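Local coordinates for small S protein (Podospora anserina, PDB 2WVO) that controls heterokaryon incompatibility, triggering a lethal reaction on meeting the [het-s] prion so that only compatible fused cells survive, at residues Ser53-Ala58 / Pro65-Ser70; Phe113-Lys116 / Gly122-Leu125. All blocks are in the same frame, centred on the assembly; numbering follows the deposited sequence.

In the fold
Both contacts belong to the globular HeLo domain of HET-S, a mainly helical unit, and both are short-range closures in which the chain meets itself again after a few residues. Contact 1 comes first: helix 38-59 ends, and the loop leading to helix 75-104 bends back so that 65-70 reaches 53-58. Contact 2 follows, where the loop after helix 75-104 meets the opening turns of helix 120-136. Their centres lie 30 Å apart, on opposite sides of the chain's centre, and their nearest atoms, about 12 Å apart, do not touch. One is a buried aromatic pair, the other a polar surface contact: separate local ties at helix-loop junctions, one before and one after helix 75-104 in sequence.

Contact 1 of 2, residues Ser53-Ala58 / Pro65-Ser70; sequences SRWGEA and PRFHSS
The backbone of S53-A58 is regular helix, with E57 N hydrogen-bonded to S53 O at 3.0 Å and A58 N to R54 O at 2.9 Å, whereas P65-F67 makes a short 3-10 turn closed by the hydrogen bond from H68 N to P65 O. Two aromatic side chains bridge the distance between these backbones, W55 from the helix and F67 from the turn. They form an offset edge-to-face pair in which the indole turns an edge toward the face of the phenyl ring. The centroid of the six-membered ring of W55 lies 5.9 Å from that of F67, and the planes are inclined at 67°. The nearest atoms are W55 CH2, at the outer rim of the benzo ring across from CD2, and F67 CE2, 4.3 Å apart, so the rings meet lightly over a small area. W55 carries its CG anti to the backbone N (chi1 176°), which extends the indole from the helix until the benzo ring meets F67; the bond from CA to CB of F67 already points toward the helix. In the HeLo domain of HET-S, this pair joins the last turns of helix 38-59 to the loop that precedes helix 75-104, a local return of the chain with six residues between the two segments. Both rings are buried and have neighbours beyond each other. W55 also packs on I61 and I176, and its NE1 makes a weak hydrogen bond to the carbonyl oxygen of L170. F67 rests on V14 and A15 of helix 14-23 and shares backbone hydrogen bonding with A15, which ties the turn to the N-terminal part of the fold. On another side of helix 38-59, R54 forms salt bridges with E187 and D208.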
loop_
_atom_site.group_PDB
_atom_site.type_symbol
_atom_site.label_atom_id
_atom_site.label_comp_id
_atom_site.label_asym_id
_atom_site.label_seq_id
_atom_site.Cartn_x
_atom_site.Cartn_y
_atom_site.Cartn_z
ATOM N N SER A 53 11.266 11.188 12.722
ATOM C CA SER A 53 11.792 11.690 13.988
ATOM C C SER A 53 11.805 13.217 14.054
ATOM O O SER A 53 11.534 13.789 15.109
ATOM C CB SER A 53 13.188 11.127 14.286
ATOM O OG SER A 53 14.207 11.895 13.658
ATOM N N ARG A 54 12.115 13.862 12.926
ATOM C CA ARG A 54 12.128 15.329 12.837
ATOM C C ARG A 54 10.751 15.940 13.096
ATOM O O ARG A 54 10.647 16.929 13.813
ATOM C CB ARG A 54 12.681 15.809 11.489
ATOM C CG ARG A 54 12.986 17.332 11.421
ATOM C CD ARG A 54 13.333 17.769 9.986
ATOM N NE ARG A 54 14.426 16.964 9.423
ATOM C CZ ARG A 54 14.550 16.642 8.141
ATOM N NH1 ARG A 54 13.655 17.055 7.247
ATOM N NH2 ARG A 54 15.582 15.908 7.747
ATOM N N TRP A 55 9.706 15.351 12.515
ATOM C CA TRP A 55 8.325 15.790 12.755
ATOM C C TRP A 55 7.900 15.664 14.229
ATOM O O TRP A 55 7.288 16.576 14.779
ATOM C CB TRP A 55 7.329 15.036 11.848
ATOM C CG TRP A 55 5.887 15.396 12.151
ATOM C CD1 TRP A 55 5.190 16.469 11.668
ATOM C CD2 TRP A 55 4.991 14.705 13.039
ATOM N NE1 TRP A 55 3.914 16.476 12.173
ATOM C CE2 TRP A 55 3.766 15.409 13.025
ATOM C CE3 TRP A 55 5.108 13.562 13.848
ATOM C CZ2 TRP A 55 2.662 15.002 13.770
ATOM C CZ3 TRP A 55 4.017 13.158 14.591
ATOM C CH2 TRP A 55 2.804 13.875 14.548
ATOM N N GLY A 56 8.221 14.534 14.854
ATOM C CA GLY A 56 7.891 14.292 16.265
ATOM C C GLY A 56 8.557 15.311 17.173
ATOM O O GLY A 56 7.943 15.834 18.110
ATOM N N GLU A 57 9.822 15.585 16.879
ATOM C CA GLU A 57 10.600 16.613 17.562
ATOM C C GLU A 57 9.970 18.004 17.388
ATOM O O GLU A 57 9.763 18.717 18.367
ATOM C CB GLU A 57 12.051 16.577 17.039
ATOM C CG GLU A 57 13.013 17.616 17.620
ATOM C CD GLU A 57 13.448 17.314 19.053
ATOM O OE1 GLU A 57 13.062 16.252 19.613
ATOM O OE2 GLU A 57 14.183 18.155 19.622
ATOM N N ALA A 58 9.657 18.373 16.145
ATOM C CA ALA A 58 9.101 19.696 15.830
ATOM C C ALA A 58 7.740 19.951 16.490
ATOM O O ALA A 58 7.438 21.067 16.916
ATOM C CB ALA A 58 8.998 19.888 14.305
ATOM N N PRO A 65 -0.371 16.972 25.066
ATOM C CA PRO A 65 -1.303 15.960 25.609
ATOM C C PRO A 65 -2.285 15.368 24.601
ATOM O O PRO A 65 -2.793 14.277 24.819
ATOM C CB PRO A 65 -2.060 16.713 26.734
ATOM C CG PRO A 65 -1.843 18.151 26.469
ATOM C CD PRO A 65 -0.521 18.274 25.747
ATOM N N ARG A 66 -2.533 16.078 23.505
ATOM C CA ARG A 66 -3.430 15.615 22.452
ATOM C C ARG A 66 -2.919 14.346 21.780
ATOM O O ARG A 66 -3.700 13.540 21.282
ATOM C CB ARG A 66 -3.600 16.699 21.395
ATOM C CG ARG A 66 -4.217 17.987 21.893
ATOM C CD ARG A 66 -3.444 19.095 21.241
ATOM N NE ARG A 66 -4.018 19.575 20.002
ATOM C CZ ARG A 66 -3.334 20.099 18.986
ATOM N NH1 ARG A 66 -2.002 20.174 18.991
ATOM N NH2 ARG A 66 -4.009 20.534 17.941
ATOM N N PHE A 67 -1.605 14.166 21.774
ATOM C CA PHE A 67 -1.003 12.986 21.153
ATOM C C PHE A 67 -1.024 11.756 22.058
ATOM O O PHE A 67 -0.495 10.716 21.700
ATOM C CB PHE A 67 0.439 13.292 20.746
ATOM C CG PHE A 67 0.570 14.359 19.699
ATOM C CD1 PHE A 67 1.446 15.417 19.886
ATOM C CD2 PHE A 67 -0.162 14.293 18.506
ATOM C CE1 PHE A 67 1.593 16.411 18.900
ATOM C CE2 PHE A 67 -0.027 15.273 17.518
ATOM C CZ PHE A 67 0.859 16.336 17.718
ATOM N N HIS A 68 -1.623 11.875 23.235
ATOM C CA HIS A 68 -1.584 10.798 24.207
ATOM C C HIS A 68 -2.936 10.161 24.516
ATOM O O HIS A 68 -3.041 9.345 25.425
ATOM C CB HIS A 68 -0.820 11.237 25.455
ATOM C CG HIS A 68 0.637 11.438 25.202
ATOM N ND1 HIS A 68 1.132 12.545 24.542
ATOM C CD2 HIS A 68 1.701 10.641 25.452
ATOM C CE1 HIS A 68 2.443 12.435 24.426
ATOM N NE2 HIS A 68 2.814 11.291 24.972
ATOM N N SER A 69 -3.955 10.524 23.740
ATOM C CA SER A 69 -5.282 9.940 23.882
ATOM C C SER A 69 -5.662 9.036 22.707
ATOM O O SER A 69 -5.341 9.337 21.548
ATOM C CB SER A 69 -6.333 11.038 24.025
ATOM O OG SER A 69 -6.378 11.829 22.857
ATOM N N SER A 70 -6.362 7.944 23.035
ATOM C CA SER A 70 -6.906 6.974 22.066
ATOM C C SER A 70 -7.889 7.596 21.085
ATOM O O SER A 70 -8.030 7.137 19.956
ATOM C CB SER A 70 -7.649 5.861 22.810
ATOM O OG SER A 70 -6.772 5.147 23.651
#

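Contact 2 of 2, residues Phe113-Lys116 / Gly122-Leu125; sequences FEDK and GRAL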
loop_
_atom_site.group_PDB
_atom_site.type_symbol
_atom_site.label_atom_id
_atom_site.label_comp_id
_atom_site.label_asym_id
_atom_site.label_seq_id
_atom_site.Cartn_x
_atom_site.Cartn_y
_atom_site.Cartn_z
ATOM N N PHE A 113 22.576 -8.384 3.503
ATOM C CA PHE A 113 23.695 -7.567 3.946
ATOM C C PHE A 113 23.656 -7.333 5.460
ATOM O O PHE A 113 22.577 -7.203 6.053
ATOM C CB PHE A 113 23.649 -6.205 3.253
ATOM C CG PHE A 113 24.021 -6.232 1.795
ATOM C CD1 PHE A 113 23.056 -6.009 0.818
ATOM C CD2 PHE A 113 25.351 -6.432 1.395
ATOM C CE1 PHE A 113 23.405 -6.004 -0.540
ATOM C CE2 PHE A 113 25.705 -6.436 0.041
ATOM C CZ PHE A 113 24.732 -6.221 -0.927
ATOM N N GLU A 114 24.840 -7.280 6.068
ATOM C CA GLU A 114 25.031 -6.777 7.433
ATOM C C GLU A 114 25.613 -5.368 7.356
ATOM O O GLU A 114 26.173 -4.975 6.328
ATOM C CB GLU A 114 26.001 -7.661 8.214
ATOM C CG GLU A 114 25.515 -9.070 8.519
ATOM C CD GLU A 114 26.642 -9.965 9.007
ATOM O OE1 GLU A 114 26.865 -11.041 8.413
ATOM O OE2 GLU A 114 27.322 -9.587 9.981
ATOM N N ASP A 115 25.496 -4.612 8.444
ATOM C CA ASP A 115 25.956 -3.215 8.474
ATOM C C ASP A 115 27.424 -3.041 8.087
ATOM O O ASP A 115 27.781 -2.082 7.403
ATOM C CB ASP A 115 25.700 -2.587 9.845
ATOM C CG ASP A 115 24.247 -2.185 10.047
ATOM O OD1 ASP A 115 23.402 -2.435 9.152
ATOM O OD2 ASP A 115 23.949 -1.610 11.120
ATOM N N LYS A 116 28.260 -3.980 8.518
ATOM C CA LYS A 116 29.688 -3.964 8.200
ATOM C C LYS A 116 29.993 -4.022 6.697
ATOM O O LYS A 116 31.091 -3.655 6.283
ATOM C CB LYS A 116 30.421 -5.084 8.952
ATOM C CG LYS A 116 29.864 -6.480 8.698
ATOM C CD LYS A 116 30.603 -7.525 9.503
ATOM C CE LYS A 116 30.301 -8.915 8.975
ATOM N NZ LYS A 116 31.173 -9.936 9.619
ATOM N N GLY A 122 29.366 5.405 3.499
ATOM C CA GLY A 122 27.984 5.024 3.728
ATOM C C GLY A 122 27.806 4.509 5.144
ATOM O O GLY A 122 26.832 4.843 5.801
ATOM N N ARG A 123 28.759 3.702 5.606
ATOM C CA ARG A 123 28.744 3.138 6.959
ATOM C C ARG A 123 28.691 4.240 8.022
ATOM O O ARG A 123 27.927 4.133 8.981
ATOM C CB ARG A 123 29.974 2.229 7.163
ATOM C CG ARG A 123 30.091 1.521 8.517
ATOM C CD ARG A 123 29.145 0.324 8.629
ATOM N NE ARG A 123 29.078 -0.235 9.983
ATOM C CZ ARG A 123 28.232 0.172 10.931
ATOM N NH1 ARG A 123 27.368 1.159 10.702
ATOM N NH2 ARG A 123 28.252 -0.408 12.125
ATOM N N ALA A 124 29.498 5.290 7.830
ATOM C CA ALA A 124 29.610 6.408 8.774
ATOM C C ALA A 124 28.377 7.318 8.806
ATOM O O ALA A 124 27.974 7.783 9.879
ATOM C CB ALA A 124 30.874 7.225 8.495
ATOM N N LEU A 125 27.807 7.593 7.634
ATOM C CA LEU A 125 26.539 8.309 7.526
ATOM C C LEU A 125 25.407 7.539 8.200
ATOM O O LEU A 125 24.572 8.126 8.893
ATOM C CB LEU A 125 26.188 8.531 6.057
ATOM C CG LEU A 125 26.184 9.898 5.362
ATOM C CD1 LEU A 125 26.877 11.022 6.140
ATOM C CD2 LEU A 125 26.753 9.748 3.955
#
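This is a polar surface contact at a loop-to-helix junction of the HeLo domain, where D115 and R123 meet as the chain leaves the loop after helix 75-104 and enters helix 120-136. The two residues also have the closest CA atoms of the segments, 7.1 Å apart. A short 3-10 turn that starts at D115 opens the approach to the helix. With chi1 at -178° the side chain of R123 starts out extended from the backbone N, then bends at chi2 (77°), a shape that brings its far end back to the loop. The guanidinium lies flat beneath the CB of D115, which sits over the centre of one face, 3.9 Å from R123 CZ. The opposite charges may add a weak attraction: D115 OD2 is 4.4 Å from R123 NH1, but well out of the guanidinium plane, so no N-H is aimed at it. That carboxylate oxygen instead makes a weak hydrogen bond to H126 NE2, about one turn after R123 on the same helix. R127 brings a like charge close to R123. D115 O closely approaches R123 CD at 3.0 Å, while R123 NE, 3.4 Å from that oxygen, is too poorly angled for a hydrogen bond.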